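Local coordinates for ribonucleotide monophosphatase NagD (Escherichia coli, PDB 2C4N), which removes phosphate from ribonucleoside monophosphates and probably from a broad range of other phosphorylated compounds, using magnesium, at residues E216-L227 / R236-I247. Numbering follows the deposited sequence.
Sequences ETILVLSGVSSL and RPSWIYPSVAEI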
loop_
_atom_site.group_PDB
_atom_site.type_symbol
_atom_site.label_atom_id
_atom_site.label_comp_id
_atom_site.label_asym_id
_atom_site.label_seq_id
_atom_site.Cartn_x
_atom_site.Cartn_y
_atom_site.Cartn_z
ATOM N N GLU A 216 -14.923 8.898 26.225
ATOM C CA GLU A 216 -15.898 9.810 25.655
ATOM C C GLU A 216 -14.982 10.772 24.908
ATOM O O GLU A 216 -13.870 11.046 25.366
ATOM C CB GLU A 216 -16.673 10.552 26.752
ATOM C CG GLU A 216 -17.859 9.785 27.312
ATOM C CD GLU A 216 -18.694 10.612 28.272
ATOM O OE1 GLU A 216 -18.315 11.770 28.562
ATOM O OE2 GLU A 216 -19.732 10.096 28.739
ATOM N N THR A 217 -15.430 11.281 23.770
ATOM C CA THR A 217 -14.591 12.174 22.985
ATOM C C THR A 217 -15.230 13.512 22.657
ATOM O O THR A 217 -16.440 13.603 22.449
ATOM C CB THR A 217 -14.201 11.504 21.652
ATOM O OG1 THR A 217 -15.396 11.177 20.929
ATOM C CG2 THR A 217 -13.408 10.219 21.902
ATOM N N ILE A 218 -14.401 14.548 22.607
ATOM C CA ILE A 218 -14.858 15.884 22.254
ATOM C C ILE A 218 -13.966 16.396 21.141
ATOM O O ILE A 218 -12.751 16.499 21.303
ATOM C CB ILE A 218 -14.758 16.886 23.429
ATOM C CG1 ILE A 218 -15.671 16.447 24.574
ATOM C CG2 ILE A 218 -15.164 18.283 22.952
ATOM C CD1 ILE A 218 -15.631 17.380 25.778
ATOM N N LEU A 219 -14.569 16.703 20.003
ATOM C CA LEU A 219 -13.815 17.225 18.877
ATOM C C LEU A 219 -13.954 18.742 18.839
ATOM O O LEU A 219 -15.067 19.258 18.904
ATOM C CB LEU A 219 -14.358 16.666 17.554
ATOM C CG LEU A 219 -13.782 17.282 16.266
ATOM C CD1 LEU A 219 -12.364 16.766 16.019
ATOM C CD2 LEU A 219 -14.676 16.918 15.088
ATOM N N VAL A 220 -12.837 19.457 18.758
ATOM C CA VAL A 220 -12.910 20.906 18.624
ATOM C C VAL A 220 -12.584 21.158 17.162
ATOM O O VAL A 220 -11.855 20.379 16.550
ATOM C CB VAL A 220 -11.903 21.656 19.543
ATOM C CG1 VAL A 220 -12.369 21.578 20.978
ATOM C CG2 VAL A 220 -10.499 21.075 19.396
ATOM N N LEU A 221 -13.137 22.228 16.602
ATOM C CA LEU A 221 -12.940 22.553 15.195
ATOM C C LEU A 221 -11.864 23.607 14.961
ATOM O O LEU A 221 -11.754 24.172 13.872
ATOM C CB LEU A 221 -14.273 23.034 14.611
ATOM C CG LEU A 221 -15.452 22.068 14.803
ATOM C CD1 LEU A 221 -16.758 22.752 14.403
ATOM C CD2 LEU A 221 -15.214 20.806 13.986
ATOM N N SER A 222 -11.058 23.852 15.985
ATOM C CA SER A 222 -10.003 24.852 15.917
ATOM C C SER A 222 -8.709 24.355 15.279
ATOM O O SER A 222 -7.740 25.110 15.178
ATOM C CB SER A 222 -9.715 25.370 17.329
ATOM O OG SER A 222 -9.468 24.288 18.216
ATOM N N GLY A 223 -8.697 23.098 14.840
ATOM C CA GLY A 223 -7.499 22.543 14.235
ATOM C C GLY A 223 -7.659 21.840 12.892
ATOM O O GLY A 223 -8.298 22.356 11.974
ATOM N N VAL A 224 -7.082 20.645 12.789
ATOM C CA VAL A 224 -7.100 19.860 11.561
ATOM C C VAL A 224 -8.465 19.484 11.003
ATOM O O VAL A 224 -8.780 19.803 9.859
ATOM C CB VAL A 224 -6.280 18.554 11.729
ATOM C CG1 VAL A 224 -6.385 17.703 10.473
ATOM C CG2 VAL A 224 -4.830 18.887 12.028
ATOM N N SER A 225 -9.271 18.791 11.800
ATOM C CA SER A 225 -10.583 18.351 11.335
ATOM C C SER A 225 -11.650 19.435 11.270
ATOM O O SER A 225 -11.655 20.383 12.061
ATOM C CB SER A 225 -11.086 17.204 12.215
ATOM O OG SER A 225 -10.283 16.050 12.053
ATOM N N SER A 226 -12.561 19.277 10.314
ATOM C CA SER A 226 -13.666 20.211 10.141
ATOM C C SER A 226 -14.973 19.462 10.379
ATOM O O SER A 226 -15.031 18.231 10.290
ATOM C CB SER A 226 -13.647 20.813 8.739
ATOM O OG SER A 226 -13.847 19.808 7.771
ATOM N N LEU A 227 -16.026 20.210 10.668
ATOM C CA LEU A 227 -17.318 19.617 10.966
ATOM C C LEU A 227 -17.861 18.629 9.938
ATOM O O LEU A 227 -18.382 17.573 10.308
ATOM C CB LEU A 227 -18.347 20.723 11.215
ATOM C CG LEU A 227 -19.724 20.246 11.690
ATOM C CD1 LEU A 227 -19.553 19.423 12.956
ATOM C CD2 LEU A 227 -20.644 21.437 11.934
ATOM N N ARG A 236 -18.415 8.662 15.569
ATOM C CA ARG A 236 -18.449 10.107 15.676
ATOM C C ARG A 236 -18.164 10.557 17.104
ATOM O O ARG A 236 -18.333 9.796 18.058
ATOM C CB ARG A 236 -19.799 10.640 15.190
ATOM C CG ARG A 236 -20.001 10.491 13.688
ATOM C CD ARG A 236 -21.405 10.883 13.299
ATOM N NE ARG A 236 -21.606 10.872 11.855
ATOM C CZ ARG A 236 -22.783 11.067 11.271
ATOM N NH1 ARG A 236 -23.864 11.285 12.009
ATOM N NH2 ARG A 236 -22.882 11.048 9.951
ATOM N N PRO A 237 -17.727 11.812 17.266
ATOM C CA PRO A 237 -17.413 12.357 18.588
ATOM C C PRO A 237 -18.635 12.426 19.492
ATOM O O PRO A 237 -19.761 12.573 19.016
ATOM C CB PRO A 237 -16.875 13.755 18.270
ATOM C CG PRO A 237 -16.415 13.662 16.818
ATOM C CD PRO A 237 -17.508 12.823 16.217
ATOM N N SER A 238 -18.409 12.327 20.797
ATOM C CA SER A 238 -19.496 12.417 21.759
ATOM C C SER A 238 -20.061 13.839 21.679
ATOM O O SER A 238 -21.273 14.048 21.762
ATOM C CB SER A 238 -18.970 12.137 23.167
ATOM O OG SER A 238 -18.282 10.898 23.212
ATOM N N TRP A 239 -19.162 14.806 21.512
ATOM C CA TRP A 239 -19.515 16.225 21.403
ATOM C C TRP A 239 -18.580 16.921 20.414
ATOM O O TRP A 239 -17.472 16.441 20.151
ATOM C CB TRP A 239 -19.365 16.928 22.752
ATOM C CG TRP A 239 -20.264 16.441 23.831
ATOM C CD1 TRP A 239 -21.583 16.747 24.007
ATOM C CD2 TRP A 239 -19.900 15.586 24.918
ATOM N NE1 TRP A 239 -22.062 16.137 25.143
ATOM C CE2 TRP A 239 -21.048 15.418 25.722
ATOM C CE3 TRP A 239 -18.710 14.943 25.292
ATOM C CZ2 TRP A 239 -21.042 14.634 26.884
ATOM C CZ3 TRP A 239 -18.704 14.164 26.447
ATOM C CH2 TRP A 239 -19.864 14.018 27.227
ATOM N N ILE A 240 -19.028 18.059 19.888
ATOM C CA ILE A 240 -18.237 18.849 18.949
ATOM C C ILE A 240 -18.415 20.336 19.256
ATOM O O ILE A 240 -19.539 20.814 19.387
ATOM C CB ILE A 240 -18.674 18.621 17.488
ATOM C CG1 ILE A 240 -18.621 17.132 17.142
ATOM C CG2 ILE A 240 -17.765 19.415 16.549
ATOM C CD1 ILE A 240 -19.152 16.808 15.764
ATOM N N TYR A 241 -17.306 21.060 19.383
ATOM C CA TYR A 241 -17.364 22.497 19.647
ATOM C C TYR A 241 -16.359 23.226 18.771
ATOM O O TYR A 241 -15.382 22.635 18.307
ATOM C CB TYR A 241 -17.054 22.812 21.116
ATOM C CG TYR A 241 -18.058 22.255 22.095
ATOM C CD1 TYR A 241 -17.830 21.045 22.744
ATOM C CD2 TYR A 241 -19.255 22.924 22.346
ATOM C CE1 TYR A 241 -18.767 20.512 23.617
ATOM C CE2 TYR A 241 -20.200 22.401 23.216
ATOM C CZ TYR A 241 -19.952 21.191 23.848
ATOM O OH TYR A 241 -20.894 20.655 24.696
ATOM N N PRO A 242 -16.593 24.524 18.521
ATOM C CA PRO A 242 -15.670 25.304 17.696
ATOM C C PRO A 242 -14.283 25.290 18.344
ATOM O O PRO A 242 -13.273 25.153 17.660
ATOM C CB PRO A 242 -16.296 26.696 17.698
ATOM C CG PRO A 242 -17.760 26.403 17.815
ATOM C CD PRO A 242 -17.787 25.317 18.866
ATOM N N SER A 243 -14.250 25.415 19.669
ATOM C CA SER A 243 -12.988 25.420 20.412
ATOM C C SER A 243 -13.245 25.067 21.867
ATOM O O SER A 243 -14.389 24.898 22.271
ATOM C CB SER A 243 -12.329 26.801 20.339
ATOM O OG SER A 243 -13.041 27.737 21.130
ATOM N N VAL A 244 -12.179 24.961 22.655
ATOM C CA VAL A 244 -12.318 24.631 24.070
ATOM C C VAL A 244 -13.112 25.684 24.850
ATOM O O VAL A 244 -13.651 25.400 25.919
ATOM C CB VAL A 244 -10.935 24.456 24.744
ATOM C CG1 VAL A 244 -10.257 23.195 24.217
ATOM C CG2 VAL A 244 -10.058 25.680 24.482
ATOM N N ALA A 245 -13.195 26.891 24.304
ATOM C CA ALA A 245 -13.905 27.981 24.967
ATOM C C ALA A 245 -15.361 27.674 25.312
ATOM O O ALA A 245 -15.877 28.164 26.320
ATOM C CB ALA A 245 -13.830 29.237 24.112
ATOM N N GLU A 246 -16.026 26.869 24.488
ATOM C CA GLU A 246 -17.423 26.535 24.746
ATOM C C GLU A 246 -17.643 25.192 25.430
ATOM O O GLU A 246 -18.780 24.829 25.725
ATOM C CB GLU A 246 -18.231 26.569 23.444
ATOM C CG GLU A 246 -18.307 27.934 22.782
ATOM C CD GLU A 246 -19.313 27.967 21.652
ATOM O OE1 GLU A 246 -19.613 26.886 21.096
ATOM O OE2 GLU A 246 -19.799 29.070 21.312
ATOM N N ILE A 247 -16.573 24.445 25.680
ATOM C CA ILE A 247 -16.727 23.149 26.339
ATOM C C ILE A 247 -17.197 23.376 27.776
ATOM O O ILE A 247 -16.519 24.053 28.548
ATOM C CB ILE A 247 -15.387 22.356 26.384
ATOM C CG1 ILE A 247 -14.936 21.996 24.970
ATOM C CG2 ILE A 247 -15.551 21.081 27.203
ATOM C CD1 ILE A 247 -13.593 21.269 24.929
HETATM O O HOH W 1 -16.193 8.884 20.054
HETATM O O HOH W 2 -9.803 24.623 20.910
#
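Glu216 brings its carboxylate to the edge of the Trp239 ring, OE1 lying 3.0 Å from CH2, with the two planes 75° apart. Thr217 pairs twice with Ser238. Its N donates to Ser238 OG (2.9 Å), while its OG1 accepts from Ser238 N (3.2 Å) and also meets a water held by Arg236 O. Thr217 O accepts from Trp239 N. Ile218 splits its branches. CG1, anti to its own carbonyl carbon (chi1 -63°), packs 3.5 Å from Trp239 CE3; CG2 meets the edge of the Tyr241 ring and, tip to tip, Ile247 CD1. Cutting this side chain back to an alanine would probably open a gap between both rings and Ile247. Leu219 N donates to Trp239 O, and Leu219 O accepts from Tyr241 N. These bonds belong to the parallel ladder that adds 239-241 as the outermost strand, within the chain, of the Rossmann-like HAD core sheet. On the face opposite Ile218, Leu219 CB lies beside Pro237 CG (3.7 Å), near helix 203-212. Val220 CG1 touches the turn at Ser243 and Val244. Leu221 N closes the ladder on Tyr241 O (2.8 Å), and its CD2 packs on Ile240 CG2. Ser222 OG, hydrogen-bonded to Gly12 O, accepts from a water that itself accepts from Val244 N.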